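Local coordinates for protein putative glutathionylspermidine synthase (Methylobacillus flagellatus, PDB 3N6X) that is of unknown function but probably acts as an ATP-dependent ligase of the circularly permuted ATP-grasp family, perhaps related to glutathionylspermidine synthases, at residues Gly146-Arg151 with Glu161-Thr166; His426-Pro431 with Leu456-Ser461; Ala142-Val147 with Arg430-Ser435; Asp322-Val327 with Leu341-Thr346. All coordinates share one frame; numbering follows the deposited sequence.

Contact 1 (Gly146-Arg151 with Glu161-Thr166). With SO4 (sulfate ion), chain B.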
loop_
_atom_site.group_PDB
_atom_site.type_symbol
_atom_site.label_atom_id
_atom_site.label_comp_id
_atom_site.label_asym_id
_atom_site.label_seq_id
_atom_site.Cartn_x
_atom_site.Cartn_y
_atom_site.Cartn_z
ATOM N N GLY A 146 -3.713 -1.622 1.287
ATOM C CA GLY A 146 -2.724 -1.450 0.231
ATOM C C GLY A 146 -2.081 -2.784 -0.096
ATOM O O GLY A 146 -1.741 -3.549 0.810
ATOM N N VAL A 147 -1.978 -3.112 -1.378
ATOM C CA VAL A 147 -1.411 -4.392 -1.821
ATOM C C VAL A 147 -0.222 -4.107 -2.711
ATOM O O VAL A 147 -0.402 -3.586 -3.801
ATOM C CB VAL A 147 -2.483 -5.266 -2.574
ATOM C CG1 VAL A 147 -1.927 -6.642 -2.922
ATOM C CG2 VAL A 147 -3.775 -5.393 -1.762
ATOM N N ASP A 148 0.989 -4.435 -2.264
ATOM C CA ASP A 148 2.174 -4.200 -3.092
ATOM C C ASP A 148 2.364 -5.336 -4.105
ATOM O O ASP A 148 2.502 -6.497 -3.720
ATOM C CB ASP A 148 3.430 -3.953 -2.226
ATOM C CG ASP A 148 3.333 -2.677 -1.381
ATOM O OD1 ASP A 148 2.953 -1.620 -1.938
ATOM O OD2 ASP A 148 3.625 -2.744 -0.158
ATOM N N LEU A 149 2.291 -5.003 -5.397
ATOM C CA LEU A 149 2.338 -5.987 -6.483
ATOM C C LEU A 149 3.520 -5.793 -7.385
ATOM O O LEU A 149 3.901 -4.659 -7.680
ATOM C CB LEU A 149 1.059 -5.908 -7.340
ATOM C CG LEU A 149 -0.241 -6.173 -6.634
ATOM C CD1 LEU A 149 -1.389 -5.578 -7.400
ATOM C CD2 LEU A 149 -0.459 -7.653 -6.443
ATOM N N VAL A 150 4.043 -6.902 -7.915
ATOM C CA VAL A 150 5.125 -6.898 -8.898
ATOM C C VAL A 150 4.735 -7.798 -10.058
ATOM O O VAL A 150 3.952 -8.737 -9.880
ATOM C CB VAL A 150 6.515 -7.269 -8.307
ATOM C CG1 VAL A 150 6.976 -6.237 -7.284
ATOM C CG2 VAL A 150 6.526 -8.683 -7.718
ATOM N N ARG A 151 5.236 -7.488 -11.247
ATOM C CA ARG A 151 4.929 -8.248 -12.458
ATOM C C ARG A 151 6.184 -8.995 -12.941
ATOM O O ARG A 151 7.281 -8.450 -12.865
ATOM C CB ARG A 151 4.429 -7.294 -13.541
ATOM C CG ARG A 151 3.756 -7.978 -14.698
ATOM C CD ARG A 151 3.344 -6.975 -15.751
ATOM N NE ARG A 151 2.519 -7.592 -16.788
ATOM C CZ ARG A 151 1.730 -6.909 -17.610
ATOM N NH1 ARG A 151 1.652 -5.586 -17.520
ATOM N NH2 ARG A 151 1.006 -7.543 -18.520
ATOM N N GLU A 161 3.610 -7.773 -0.340
ATOM C CA GLU A 161 3.274 -7.390 1.028
ATOM C C GLU A 161 1.858 -6.844 1.099
ATOM O O GLU A 161 1.380 -6.254 0.132
ATOM C CB GLU A 161 4.263 -6.286 1.487
ATOM C CG GLU A 161 4.310 -6.034 2.983
ATOM C CD GLU A 161 5.363 -5.029 3.411
ATOM O OE1 GLU A 161 5.819 -4.237 2.553
ATOM O OE2 GLU A 161 5.736 -5.037 4.607
ATOM N N ASP A 162 1.215 -6.970 2.276
ATOM C CA ASP A 162 -0.104 -6.390 2.542
ATOM C C ASP A 162 0.076 -5.179 3.488
ATOM O O ASP A 162 0.989 -5.188 4.306
ATOM C CB ASP A 162 -1.042 -7.450 3.167
ATOM C CG ASP A 162 -1.261 -8.680 2.287
ATOM O OD1 ASP A 162 -1.872 -8.536 1.202
ATOM O OD2 ASP A 162 -0.849 -9.793 2.701
ATOM N N ASN A 163 -0.746 -4.119 3.333
ATOM C CA ASN A 163 -0.664 -2.908 4.189
ATOM C C ASN A 163 -2.036 -2.592 4.744
ATOM O O ASN A 163 -2.868 -2.032 4.032
ATOM C CB ASN A 163 -0.110 -1.709 3.404
ATOM C CG ASN A 163 1.223 -1.966 2.768
ATOM O OD1 ASN A 163 2.275 -1.871 3.410
ATOM N ND2 ASN A 163 1.205 -2.318 1.488
ATOM N N LEU A 164 -2.285 -2.975 6.013
ATOM C CA LEU A 164 -3.610 -2.903 6.624
ATOM C C LEU A 164 -3.692 -2.007 7.863
ATOM O O LEU A 164 -4.732 -1.992 8.533
ATOM C CB LEU A 164 -4.083 -4.343 7.002
ATOM C CG LEU A 164 -3.852 -5.468 5.981
ATOM C CD1 LEU A 164 -4.088 -6.814 6.618
ATOM C CD2 LEU A 164 -4.751 -5.319 4.787
ATOM N N ARG A 165 -2.600 -1.327 8.218
ATOM C CA ARG A 165 -2.559 -0.506 9.434
ATOM C C ARG A 165 -3.058 0.927 9.165
ATOM O O ARG A 165 -4.202 1.252 9.519
ATOM C CB ARG A 165 -1.149 -0.545 10.072
ATOM C CG ARG A 165 -0.821 -1.939 10.627
ATOM C CD ARG A 165 0.648 -2.161 10.869
ATOM N NE ARG A 165 0.968 -3.585 10.852
ATOM C CZ ARG A 165 1.990 -4.134 11.497
ATOM N NH1 ARG A 165 2.801 -3.383 12.229
ATOM N NH2 ARG A 165 2.199 -5.440 11.428
ATOM N N THR A 166 -2.226 1.765 8.513
ATOM C CA THR A 166 -2.608 3.128 8.064
ATOM C C THR A 166 -2.060 3.300 6.610
ATOM O O THR A 166 -1.136 4.109 6.400
ATOM C CB THR A 166 -2.033 4.227 9.035
ATOM O OG1 THR A 166 -0.608 4.092 9.101
ATOM C CG2 THR A 166 -2.643 4.167 10.447
HETATM S S SO4 B . 0.628 0.368 6.651
HETATM O O1 SO4 B . 0.836 0.681 5.251
HETATM O O2 SO4 B . -0.403 -0.640 6.783
HETATM O O3 SO4 B . 1.875 -0.110 7.210
HETATM O O4 SO4 B . 0.248 1.555 7.363
#
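The amide of N163 turns back across the strand pair to D148: ND2 donates an almost straight bond to OD2 (3.0 Å, 171° at the hydrogen). The bond lies in the plane of the N163 amide but reaches the D148 carboxylate from above, 60° out of its plane. The same ND2 makes a weak second bond to G146 O, which also receives the backbone N of N163 at 2.8 Å. The N163 and D148 side chains cross at about a right angle. An alanine here would probably cost D148 OD2 this donor and G146 O its weak second one, with the E161 carboxylate (OE1 to D148 OD2 3.8 Å) still close by, though R430 would remain as salt-bridge partner.

G146 and N163 form an antiparallel hydrogen-bonded pair, completed by G146 N to N163 O at 2.9 Å, and V147 and D162 the following non-hydrogen-bonded pair. A side chain at G146 would have little room, since its CB would come within 3.4 Å of N163 CB. Beyond N163 the chain leaves the strand and its amides bind a sulfate ion, probably from the crystallisation liquor: R165 N reaches O2 and T166 N reaches O4, each at 2.7 Å.

In the second shell, D148 OD1 is salt-bridged to R430 and D162 to R94 of helix 81-105. This beta hairpin of strands 144-151 and 157-163 is flanked in the sheet by strand 423-435 next to 144-151 and by strand 342-343 next to 157-163.

Contact 2 (His426-Pro431 with Leu456-Ser461)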
loop_
_atom_site.group_PDB
_atom_site.type_symbol
_atom_site.label_atom_id
_atom_site.label_comp_id
_atom_site.label_asym_id
_atom_site.label_seq_id
_atom_site.Cartn_x
_atom_site.Cartn_y
_atom_site.Cartn_z
ATOM N N HIS A 426 13.009 -1.026 -13.284
ATOM C CA HIS A 426 12.132 -1.837 -12.438
ATOM C C HIS A 426 11.043 -1.016 -11.744
ATOM O O HIS A 426 11.312 0.064 -11.217
ATOM C CB HIS A 426 12.953 -2.656 -11.426
ATOM C CG HIS A 426 13.876 -3.649 -12.071
ATOM N ND1 HIS A 426 13.388 -4.737 -12.787
ATOM C CD2 HIS A 426 15.229 -3.693 -12.083
ATOM C CE1 HIS A 426 14.455 -5.389 -13.219
ATOM N NE2 HIS A 426 15.585 -4.803 -12.818
ATOM N N VAL A 427 9.808 -1.532 -11.763
ATOM C CA VAL A 427 8.649 -0.871 -11.140
ATOM C C VAL A 427 7.883 -1.816 -10.221
ATOM O O VAL A 427 7.882 -3.039 -10.433
ATOM C CB VAL A 427 7.669 -0.266 -12.199
ATOM C CG1 VAL A 427 8.254 0.971 -12.868
ATOM C CG2 VAL A 427 7.250 -1.310 -13.236
ATOM N N ASP A 428 7.123 -1.240 -9.291
ATOM C CA ASP A 428 6.148 -1.984 -8.514
ATOM C C ASP A 428 4.821 -1.201 -8.479
ATOM O O ASP A 428 4.789 -0.030 -8.882
ATOM C CB ASP A 428 6.678 -2.385 -7.124
ATOM C CG ASP A 428 6.607 -1.331 -6.043
ATOM O OD1 ASP A 428 6.332 -0.163 -6.371
ATOM O OD2 ASP A 428 6.857 -1.672 -4.870
ATOM N N LEU A 429 3.731 -1.859 -8.064
ATOM C CA LEU A 429 2.398 -1.287 -8.127
ATOM C C LEU A 429 1.653 -1.405 -6.794
ATOM O O LEU A 429 1.571 -2.499 -6.228
ATOM C CB LEU A 429 1.624 -2.038 -9.234
ATOM C CG LEU A 429 0.445 -1.317 -9.855
ATOM C CD1 LEU A 429 0.913 -0.192 -10.787
ATOM C CD2 LEU A 429 -0.437 -2.287 -10.608
ATOM N N ARG A 430 1.072 -0.298 -6.314
ATOM C CA ARG A 430 0.252 -0.335 -5.109
ATOM C C ARG A 430 -1.191 0.178 -5.327
ATOM O O ARG A 430 -1.453 1.368 -5.164
ATOM C CB ARG A 430 0.924 0.377 -3.914
ATOM C CG ARG A 430 0.151 0.166 -2.592
ATOM C CD ARG A 430 0.585 1.103 -1.481
ATOM N NE ARG A 430 1.680 0.538 -0.690
ATOM C CZ ARG A 430 2.024 0.965 0.521
ATOM N NH1 ARG A 430 1.352 1.953 1.100
ATOM N NH2 ARG A 430 3.038 0.405 1.164
ATOM N N PRO A 431 -2.158 -0.711 -5.640
ATOM C CA PRO A 431 -3.558 -0.273 -5.654
ATOM C C PRO A 431 -4.124 -0.256 -4.216
ATOM O O PRO A 431 -3.502 -0.801 -3.295
ATOM C CB PRO A 431 -4.246 -1.317 -6.535
ATOM C CG PRO A 431 -3.419 -2.552 -6.398
ATOM C CD PRO A 431 -2.039 -2.162 -5.896
ATOM N N LEU A 456 16.819 -2.597 -7.799
ATOM C CA LEU A 456 15.487 -3.132 -7.498
ATOM C C LEU A 456 14.912 -2.376 -6.300
ATOM O O LEU A 456 13.890 -2.769 -5.744
ATOM C CB LEU A 456 15.557 -4.641 -7.211
ATOM C CG LEU A 456 16.048 -5.505 -8.376
ATOM C CD1 LEU A 456 16.830 -6.696 -7.881
ATOM C CD2 LEU A 456 14.898 -5.948 -9.250
ATOM N N VAL A 457 15.568 -1.268 -5.926
ATOM C CA VAL A 457 15.146 -0.416 -4.819
ATOM C C VAL A 457 14.207 0.696 -5.348
ATOM O O VAL A 457 14.669 1.773 -5.759
ATOM C CB VAL A 457 16.366 0.148 -4.013
ATOM C CG1 VAL A 457 15.906 1.000 -2.826
ATOM C CG2 VAL A 457 17.281 -0.983 -3.538
ATOM N N VAL A 458 12.884 0.403 -5.377
ATOM C CA VAL A 458 11.859 1.358 -5.826
ATOM C C VAL A 458 11.625 2.415 -4.749
ATOM O O VAL A 458 10.983 3.439 -5.006
ATOM C CB VAL A 458 10.538 0.662 -6.253
ATOM C CG1 VAL A 458 10.765 -0.258 -7.446
ATOM C CG2 VAL A 458 9.904 -0.097 -5.089
ATOM N N ASN A 459 12.166 2.163 -3.542
ATOM C CA ASN A 459 12.066 3.047 -2.389
ATOM C C ASN A 459 12.782 4.378 -2.659
ATOM O O ASN A 459 13.934 4.391 -3.111
ATOM C CB ASN A 459 12.631 2.356 -1.139
ATOM C CG ASN A 459 12.093 0.951 -0.929
ATOM O OD1 ASN A 459 12.591 -0.029 -1.505
ATOM N ND2 ASN A 459 11.051 0.828 -0.116
ATOM N N SER A 460 12.074 5.498 -2.407
ATOM C CA SER A 460 12.539 6.872 -2.648
ATOM C C SER A 460 13.863 7.239 -1.942
ATOM O O SER A 460 14.523 8.206 -2.343
ATOM C CB SER A 460 11.444 7.874 -2.286
ATOM O OG SER A 460 10.666 7.432 -1.183
ATOM N N SER A 461 14.250 6.460 -0.903
ATOM C CA SER A 461 15.474 6.674 -0.125
ATOM C C SER A 461 16.757 6.532 -0.968
ATOM O O SER A 461 17.711 7.289 -0.759
ATOM C CB SER A 461 15.519 5.721 1.064
#
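H426 and L456 meet in a CH-pi contact within a side-chain interface that has no hydrogen bonds across it, between strand 423-435 and the loop leading from strand 446-450 to strand 464-471. Methyl CD2 of L456 sits over the centre of the imidazole, 3.7 Å from its centroid and 11° off the ring normal. An alanine in place of H426 would probably leave this methyl without its aromatic surface and open a gap under the loop.

Farther along, V458 turns both methyls to the strand: CG1 packs on H426 O at 3.8 Å, while CG2 lies against the carboxylate of D428, 3.4 Å from OD2.

Strands 423-435 and 446-450 are antiparallel neighbours in the large mixed sheet of this ATP-grasp-family protein, and the loop after the second of them doubles back over the side of the first that carries H426 and D428. V427 points away from the loop and packs on C447, V449 and R77. The charge of D428 is met by R448, salt-bridged to OD2. L456 also touches L411 and, on strand 378-380, M378 and V380.

Contact 3 (Ala142-Val147 with Arg430-Ser435); sequences AHIAGV and RPFVLS
V433 O is gripped from two directions, by A145 N at 3.0 Å and by a water 2.8 Å away. That water also lies 2.7 Å from A142 O and within bonding distance of S435 OG, so that it bridges strand 423-435 to A142, just ahead of the partner strand 144-151, although several acceptors compete for its protons. The return bond, V433 N to A145 O, is short at 2.7 Å, and S435 N donates to H143 O at 3.0 Å. At the far end V147 N makes a weak bond to P431 O.

The segments are antiparallel strands of the large mixed sheet, with A145 and V433 a hydrogen-bonded pair and I144-L434 and G146-F432 the non-hydrogen-bonded pairs around it.

On one face I144 and L434 run side by side, CG1 to CD2 at 3.8 Å, while I144 CG2 meets the F432 ring at the edge. Helix 199-209 packs here through Y199. The aliphatic part of R430 runs beside G146, where a CB would come within 3.4 Å of R430 CD; the guanidinium is salt-bridged to D148. The other face carries A145 and V433, which lie against V95 of helix 81-105.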
loop_
_atom_site.group_PDB
_atom_site.type_symbol
_atom_site.label_atom_id
_atom_site.label_comp_id
_atom_site.label_asym_id
_atom_site.label_seq_id
_atom_site.Cartn_x
_atom_site.Cartn_y
_atom_site.Cartn_z
ATOM N N ALA A 142 -10.066 -3.848 7.847
ATOM C CA ALA A 142 -9.213 -3.081 6.961
ATOM C C ALA A 142 -10.091 -2.381 5.944
ATOM O O ALA A 142 -10.367 -2.932 4.870
ATOM C CB ALA A 142 -8.206 -3.996 6.257
ATOM N N HIS A 143 -10.569 -1.174 6.305
ATOM C CA HIS A 143 -11.422 -0.321 5.453
ATOM C C HIS A 143 -10.621 0.112 4.243
ATOM O O HIS A 143 -11.167 0.242 3.150
ATOM C CB HIS A 143 -11.941 0.899 6.263
ATOM C CG HIS A 143 -12.693 0.494 7.491
ATOM N ND1 HIS A 143 -12.033 0.009 8.612
ATOM C CD2 HIS A 143 -14.027 0.402 7.696
ATOM C CE1 HIS A 143 -12.987 -0.327 9.475
ATOM N NE2 HIS A 143 -14.203 -0.108 8.970
ATOM N N ILE A 144 -9.296 0.281 4.433
ATOM C CA ILE A 144 -8.346 0.545 3.361
ATOM C C ILE A 144 -7.218 -0.492 3.454
ATOM O O ILE A 144 -6.584 -0.635 4.513
ATOM C CB ILE A 144 -7.772 1.979 3.402
ATOM C CG1 ILE A 144 -8.881 3.043 3.566
ATOM C CG2 ILE A 144 -6.874 2.252 2.153
ATOM C CD1 ILE A 144 -8.351 4.422 3.755
ATOM N N ALA A 145 -6.928 -1.158 2.333
ATOM C CA ALA A 145 -5.855 -2.128 2.252
ATOM C C ALA A 145 -4.995 -1.833 1.047
ATOM O O ALA A 145 -5.502 -1.769 -0.074
ATOM C CB ALA A 145 -6.434 -3.527 2.139
ATOM N N GLY A 146 -3.713 -1.622 1.287
ATOM C CA GLY A 146 -2.724 -1.450 0.231
ATOM C C GLY A 146 -2.081 -2.784 -0.096
ATOM O O GLY A 146 -1.741 -3.549 0.810
ATOM N N VAL A 147 -1.978 -3.112 -1.378
ATOM C CA VAL A 147 -1.411 -4.392 -1.821
ATOM C C VAL A 147 -0.222 -4.107 -2.711
ATOM O O VAL A 147 -0.402 -3.586 -3.801
ATOM C CB VAL A 147 -2.483 -5.266 -2.574
ATOM C CG1 VAL A 147 -1.927 -6.642 -2.922
ATOM C CG2 VAL A 147 -3.775 -5.393 -1.762
ATOM N N ARG A 430 1.072 -0.298 -6.314
ATOM C CA ARG A 430 0.252 -0.335 -5.109
ATOM C C ARG A 430 -1.191 0.178 -5.327
ATOM O O ARG A 430 -1.453 1.368 -5.164
ATOM C CB ARG A 430 0.924 0.377 -3.914
ATOM C CG ARG A 430 0.151 0.166 -2.592
ATOM C CD ARG A 430 0.585 1.103 -1.481
ATOM N NE ARG A 430 1.680 0.538 -0.690
ATOM C CZ ARG A 430 2.024 0.965 0.521
ATOM N NH1 ARG A 430 1.352 1.953 1.100
ATOM N NH2 ARG A 430 3.038 0.405 1.164
ATOM N N PRO A 431 -2.158 -0.711 -5.640
ATOM C CA PRO A 431 -3.558 -0.273 -5.654
ATOM C C PRO A 431 -4.124 -0.256 -4.216
ATOM O O PRO A 431 -3.502 -0.801 -3.295
ATOM C CB PRO A 431 -4.246 -1.317 -6.535
ATOM C CG PRO A 431 -3.419 -2.552 -6.398
ATOM C CD PRO A 431 -2.039 -2.162 -5.896
ATOM N N PHE A 432 -5.287 0.378 -4.022
ATOM C CA PHE A 432 -5.882 0.530 -2.702
ATOM C C PHE A 432 -7.265 -0.079 -2.674
ATOM O O PHE A 432 -8.158 0.407 -3.349
ATOM C CB PHE A 432 -5.932 2.024 -2.304
ATOM C CG PHE A 432 -4.568 2.677 -2.211
ATOM C CD1 PHE A 432 -3.932 3.171 -3.352
ATOM C CD2 PHE A 432 -3.899 2.760 -0.991
ATOM C CE1 PHE A 432 -2.654 3.734 -3.272
ATOM C CE2 PHE A 432 -2.622 3.330 -0.912
ATOM C CZ PHE A 432 -2.007 3.810 -2.052
ATOM N N VAL A 433 -7.440 -1.155 -1.923
ATOM C CA VAL A 433 -8.728 -1.825 -1.851
ATOM C C VAL A 433 -9.579 -1.173 -0.773
ATOM O O VAL A 433 -9.139 -1.054 0.380
ATOM C CB VAL A 433 -8.585 -3.357 -1.636
ATOM C CG1 VAL A 433 -9.949 -4.024 -1.576
ATOM C CG2 VAL A 433 -7.729 -3.988 -2.726
ATOM N N LEU A 434 -10.816 -0.785 -1.135
ATOM C CA LEU A 434 -11.740 -0.131 -0.213
ATOM C C LEU A 434 -12.886 -1.033 0.160
ATOM O O LEU A 434 -13.579 -1.526 -0.717
ATOM C CB LEU A 434 -12.255 1.197 -0.823
ATOM C CG LEU A 434 -11.162 2.243 -1.159
ATOM C CD1 LEU A 434 -11.763 3.456 -1.824
ATOM C CD2 LEU A 434 -10.393 2.673 0.100
ATOM N N SER A 435 -13.081 -1.269 1.455
ATOM C CA SER A 435 -14.175 -2.111 1.949
ATOM C C SER A 435 -15.098 -1.306 2.855
ATOM O O SER A 435 -14.671 -0.787 3.881
ATOM C CB SER A 435 -13.637 -3.321 2.724
ATOM O OG SER A 435 -12.650 -4.045 2.013
HETATM O O HOH W 1 -10.260 -2.904 2.193
#

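Contact 4 (Asp322-Val327 with Leu341-Thr346); sequences DTYIYV and LSNVPT
Y324 and N343 stack tip to tip, the ring and the amide only 5° from parallel, in a contact that joins the loop ahead of helix 327-335 to the short strand 342-343 of the large mixed sheet and the residues following it. N343 ND2 lies over one face of the ring, 3.5 Å above its plane and offset toward the rim. Y324 CG is anti to the backbone N (chi1 169°), which starts the ring toward segment 341-346. The amide is fixed from both ends: ND2 donates to Y324 O at 2.8 Å, the donor standing above the carbonyl plane, and OD1 is hydrogen-bonded to R94 of helix 81-105.

The phenol end is held by two bonds. V344 N donates to Y324 OH at 2.9 Å in a nearly straight bond (171° at the hydrogen), and the same hydroxyl is bonded to V159 O, so one oxygen ties the loop both to segment 341-346 and to strand 157-163. T346 crosses the ring at about a right angle, with OG1 3.3 Å from Y324 CE2. That hydroxyl, which is also bonded to Q406, donates to V344 O at 2.6 Å.

The other side of the contact is looser: I325 and T346 are both partly exposed to solvent, and I325 CG2 comes no closer than 4.2 Å to T346 O.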
loop_
_atom_site.group_PDB
_atom_site.type_symbol
_atom_site.label_atom_id
_atom_site.label_comp_id
_atom_site.label_asym_id
_atom_site.label_seq_id
_atom_site.Cartn_x
_atom_site.Cartn_y
_atom_site.Cartn_z
ATOM N N ASP A 322 5.138 -12.564 9.777
ATOM C CA ASP A 322 4.902 -13.967 10.131
ATOM C C ASP A 322 3.522 -14.489 9.727
ATOM O O ASP A 322 3.321 -15.709 9.678
ATOM C CB ASP A 322 5.161 -14.215 11.621
ATOM C CG ASP A 322 6.625 -14.113 12.019
ATOM O OD1 ASP A 322 7.501 -14.474 11.187
ATOM O OD2 ASP A 322 6.896 -13.706 13.163
ATOM N N THR A 323 2.563 -13.588 9.455
ATOM C CA THR A 323 1.211 -14.017 9.061
ATOM C C THR A 323 1.086 -14.086 7.545
ATOM O O THR A 323 0.311 -14.884 7.032
ATOM C CB THR A 323 0.154 -13.113 9.697
ATOM O OG1 THR A 323 0.418 -13.010 11.089
ATOM C CG2 THR A 323 -1.248 -13.633 9.502
ATOM N N TYR A 324 1.869 -13.254 6.836
ATOM C CA TYR A 324 1.891 -13.141 5.378
ATOM C C TYR A 324 1.884 -14.503 4.673
ATOM O O TYR A 324 1.200 -14.676 3.658
ATOM C CB TYR A 324 3.123 -12.302 4.936
ATOM C CG TYR A 324 3.397 -12.343 3.446
ATOM C CD1 TYR A 324 2.680 -11.537 2.560
ATOM C CD2 TYR A 324 4.374 -13.184 2.920
ATOM C CE1 TYR A 324 2.937 -11.567 1.188
ATOM C CE2 TYR A 324 4.625 -13.237 1.548
ATOM C CZ TYR A 324 3.914 -12.418 0.687
ATOM O OH TYR A 324 4.156 -12.485 -0.662
ATOM N N ILE A 325 2.625 -15.471 5.221
ATOM C CA ILE A 325 2.770 -16.782 4.600
ATOM C C ILE A 325 1.485 -17.627 4.612
ATOM O O ILE A 325 1.372 -18.573 3.830
ATOM C CB ILE A 325 4.012 -17.524 5.161
ATOM C CG1 ILE A 325 3.837 -17.858 6.662
ATOM C CG2 ILE A 325 5.315 -16.687 4.903
ATOM C CD1 ILE A 325 4.855 -18.880 7.215
ATOM N N TYR A 326 0.504 -17.269 5.468
ATOM C CA TYR A 326 -0.761 -18.016 5.581
ATOM C C TYR A 326 -1.888 -17.461 4.721
ATOM O O TYR A 326 -2.959 -18.061 4.665
ATOM C CB TYR A 326 -1.203 -18.105 7.055
ATOM C CG TYR A 326 -0.149 -18.730 7.942
ATOM C CD1 TYR A 326 0.178 -20.079 7.827
ATOM C CD2 TYR A 326 0.552 -17.965 8.871
ATOM C CE1 TYR A 326 1.181 -20.650 8.612
ATOM C CE2 TYR A 326 1.546 -18.527 9.669
ATOM C CZ TYR A 326 1.875 -19.864 9.519
ATOM O OH TYR A 326 2.852 -20.415 10.301
ATOM N N VAL A 327 -1.662 -16.320 4.054
ATOM C CA VAL A 327 -2.699 -15.660 3.255
ATOM C C VAL A 327 -3.320 -16.570 2.174
ATOM O O VAL A 327 -4.541 -16.717 2.177
ATOM C CB VAL A 327 -2.300 -14.237 2.753
ATOM C CG1 VAL A 327 -3.440 -13.601 1.960
ATOM C CG2 VAL A 327 -1.922 -13.351 3.928
ATOM N N LEU A 341 -3.998 -14.217 -7.006
ATOM C CA LEU A 341 -2.644 -13.638 -6.955
ATOM C C LEU A 341 -1.734 -14.490 -6.083
ATOM O O LEU A 341 -2.164 -14.985 -5.042
ATOM C CB LEU A 341 -2.683 -12.192 -6.422
ATOM C CG LEU A 341 -3.544 -11.194 -7.203
ATOM C CD1 LEU A 341 -3.622 -9.859 -6.464
ATOM C CD2 LEU A 341 -3.021 -10.995 -8.628
ATOM N N SER A 342 -0.480 -14.645 -6.486
ATOM C CA SER A 342 0.448 -15.492 -5.743
ATOM C C SER A 342 1.254 -14.735 -4.745
ATOM O O SER A 342 1.705 -13.624 -5.020
ATOM C CB SER A 342 1.395 -16.226 -6.691
ATOM O OG SER A 342 0.744 -17.313 -7.323
ATOM N N ASN A 343 1.536 -15.391 -3.615
ATOM C CA ASN A 343 2.478 -14.924 -2.623
ATOM C C ASN A 343 3.887 -15.163 -3.179
ATOM O O ASN A 343 4.063 -15.924 -4.138
ATOM C CB ASN A 343 2.316 -15.733 -1.333
ATOM C CG ASN A 343 1.610 -15.015 -0.212
ATOM O OD1 ASN A 343 0.786 -14.118 -0.419
ATOM N ND2 ASN A 343 1.888 -15.433 1.010
ATOM N N VAL A 344 4.878 -14.548 -2.571
ATOM C CA VAL A 344 6.272 -14.779 -2.924
ATOM C C VAL A 344 6.838 -15.702 -1.824
ATOM O O VAL A 344 6.585 -15.429 -0.652
ATOM C CB VAL A 344 7.053 -13.423 -2.999
ATOM C CG1 VAL A 344 8.542 -13.646 -3.265
ATOM C CG2 VAL A 344 6.454 -12.509 -4.053
ATOM N N PRO A 345 7.568 -16.812 -2.151
ATOM C CA PRO A 345 8.168 -17.626 -1.071
ATOM C C PRO A 345 9.034 -16.731 -0.187
ATOM O O PRO A 345 9.827 -15.931 -0.705
ATOM C CB PRO A 345 8.990 -18.677 -1.828
ATOM C CG PRO A 345 8.384 -18.720 -3.196
ATOM C CD PRO A 345 7.955 -17.321 -3.482
ATOM N N THR A 346 8.736 -16.708 1.113
ATOM C CA THR A 346 9.407 -15.786 2.022
ATOM C C THR A 346 9.991 -16.504 3.198
ATOM O O THR A 346 9.307 -17.298 3.843
ATOM C CB THR A 346 8.458 -14.646 2.442
ATOM O OG1 THR A 346 7.838 -14.121 1.282
ATOM C CG2 THR A 346 9.182 -13.515 3.175
#

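From the N terminus, 142-147 and 146-151 open contacts 3 and 1 on the same strand, 144-151. Contact 1 closes first, after a short hairpin turn, while contact 3 stays open for nearly three hundred residues. Contact 4, a local loop from 322-327 to 341-346, nests inside it and borders the hairpin: it ties the loop before helix 327-335 to strand 342-343, the neighbour of strand 157-163. Strand 423-435 then opens contact 2 and closes contact 3; contact 2 closes last, at 456-461. Contact 1 touches contacts 2 and 3, both through D148 and R430; contacts 2 and 3 share residues R430 and P431.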